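Local coordinates for NAD nucleotidase (PDB 3ZTV), which degrades NAD to adenosine and nicotinamide riboside, combining pyrophosphatase and 5'-nucleotidase activities in a zinc-containing periplasmic enzyme, at residues N233-L239 / S326-I330. Numbering follows the deposited sequence.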
# COMPACT_ATOMS: atom_id res chain seq x y z
N ASN A 233 8.21 -18.82 -28.71
CA ASN A 233 7.26 -19.26 -29.73
C ASN A 233 7.63 -20.67 -30.16
O ASN A 233 8.56 -21.27 -29.61
CB ASN A 233 7.29 -18.30 -30.92
CG ASN A 233 8.69 -18.16 -31.51
OD1 ASN A 233 9.52 -19.07 -31.44
ND2 ASN A 233 8.94 -17.01 -32.13
N ASP A 234 6.89 -21.20 -31.12
CA ASP A 234 7.12 -22.57 -31.56
C ASP A 234 8.53 -22.82 -32.08
O ASP A 234 9.09 -23.89 -31.83
CB ASP A 234 6.06 -23.00 -32.58
CG ASP A 234 4.69 -23.18 -31.96
OD1 ASP A 234 4.61 -23.36 -30.72
OD2 ASP A 234 3.70 -23.13 -32.71
N GLU A 235 9.09 -21.87 -32.81
CA GLU A 235 10.48 -21.99 -33.28
C GLU A 235 11.44 -22.22 -32.11
O GLU A 235 12.26 -23.13 -32.14
CB GLU A 235 10.91 -20.74 -34.06
CG GLU A 235 10.54 -20.73 -35.54
CD GLU A 235 11.26 -19.62 -36.31
OE1 GLU A 235 11.90 -18.76 -35.66
OE2 GLU A 235 11.19 -19.61 -37.56
N LEU A 236 11.34 -21.39 -31.07
CA LEU A 236 12.26 -21.52 -29.95
C LEU A 236 11.99 -22.78 -29.13
O LEU A 236 12.92 -23.41 -28.60
CB LEU A 236 12.23 -20.26 -29.09
CG LEU A 236 12.60 -18.97 -29.83
CD1 LEU A 236 12.69 -17.81 -28.84
CD2 LEU A 236 13.91 -19.10 -30.62
N ARG A 237 10.72 -23.18 -29.05
CA ARG A 237 10.38 -24.45 -28.40
C ARG A 237 11.02 -25.63 -29.14
O ARG A 237 11.45 -26.60 -28.50
CB ARG A 237 8.87 -24.65 -28.32
CG ARG A 237 8.19 -23.67 -27.40
CD ARG A 237 6.67 -23.87 -27.36
NE ARG A 237 6.09 -22.80 -26.57
CZ ARG A 237 5.40 -21.78 -27.06
NH1 ARG A 237 5.13 -21.69 -28.36
NH2 ARG A 237 4.96 -20.85 -26.23
N SER A 238 11.11 -25.54 -30.46
CA SER A 238 11.65 -26.65 -31.26
C SER A 238 13.14 -26.87 -30.98
O SER A 238 13.67 -27.96 -31.21
CB SER A 238 11.42 -26.42 -32.75
OG SER A 238 12.34 -25.49 -33.31
N LEU A 239 13.81 -25.83 -30.49
CA LEU A 239 15.23 -25.90 -30.14
C LEU A 239 15.42 -26.27 -28.68
O LEU A 239 16.55 -26.34 -28.18
CB LEU A 239 15.91 -24.56 -30.42
CG LEU A 239 16.00 -24.10 -31.87
CD1 LEU A 239 16.59 -22.70 -31.93
CD2 LEU A 239 16.84 -25.08 -32.68
N SER A 326 17.37 -20.62 -41.36
CA SER A 326 16.00 -20.64 -41.85
C SER A 326 15.00 -20.14 -40.82
O SER A 326 13.82 -19.98 -41.12
CB SER A 326 15.62 -22.05 -42.31
OG SER A 326 15.44 -22.91 -41.19
N MET A 327 15.47 -19.88 -39.59
CA MET A 327 14.57 -19.51 -38.50
C MET A 327 14.46 -18.01 -38.29
O MET A 327 15.46 -17.31 -38.15
CB MET A 327 15.01 -20.19 -37.22
CG MET A 327 15.05 -21.69 -37.36
SD MET A 327 15.68 -22.53 -35.91
CE MET A 327 14.44 -22.06 -34.72
N LYS A 328 13.22 -17.53 -38.25
CA LYS A 328 12.91 -16.12 -38.08
C LYS A 328 13.37 -15.57 -36.73
O LYS A 328 13.73 -14.40 -36.62
CB LYS A 328 11.40 -15.90 -38.26
CG LYS A 328 10.95 -14.46 -38.17
CD LYS A 328 9.56 -14.30 -38.77
CE LYS A 328 9.24 -12.83 -38.97
NZ LYS A 328 10.41 -12.10 -39.53
N SER A 329 13.36 -16.42 -35.71
CA SER A 329 13.60 -15.98 -34.33
C SER A 329 15.06 -16.17 -33.88
O SER A 329 15.37 -15.93 -32.72
CB SER A 329 12.68 -16.71 -33.36
OG SER A 329 11.32 -16.62 -33.79
N ILE A 330 15.91 -16.64 -34.78
CA ILE A 330 17.35 -16.75 -34.53
C ILE A 330 18.05 -15.71 -35.38
O ILE A 330 17.79 -15.59 -36.58
CB ILE A 330 17.90 -18.16 -34.91
CG1 ILE A 330 17.20 -19.25 -34.09
CG2 ILE A 330 19.43 -18.21 -34.75
CD1 ILE A 330 17.40 -19.14 -32.59
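Four hydrogen bonds, all meeting at E235 or S329, tie the short helix 234-238 to the type I turn M327-I330. Glutamate suits its place because one carboxylate can accept from two successive amides of the turn: K328 N donates to E235 OE2 (3.0 Å) and S329 N to E235 OE1 (2.8 Å). The serine hydroxyl adds a third bond, S329 OG to E235 OE1 (2.9 Å), and itself accepts from N233 ND2 (2.9 Å). A hydroxyl can give and take at once, so S329 relays between amide and carboxylate.

N233 works in two directions. As N-cap, its OD1 accepts from L236 N (3.0 Å), satisfying an amide that has no helical partner in the first turn, while its side-chain nitrogen ND2 donates to S329 OG.

The contact belongs to the metallophosphoesterase half of this 5'-nucleotidase, away from the zinc and adenosine sites. The turn links helix 314-325 to strand 330-332, an edge strand of the seven-stranded sheet; the neighbouring strand 284-295 also touches the small helix, with P291 and V293 packing on L236.

Beside the polar group, apolar side chains pack together. L239 CD1 touches both M327 CE (3.6 Å) and I330 CD1 (3.7 Å), and L236 CD2 lies 4.0 Å from I330 CD1 and 3.8 Å from S329 CB. The unbranched, flexible methionine reaches across, and its p chi3 turns the terminal methyl CE onto L239, just beyond the helix, whereas branched leucine and isoleucine fill the buried side.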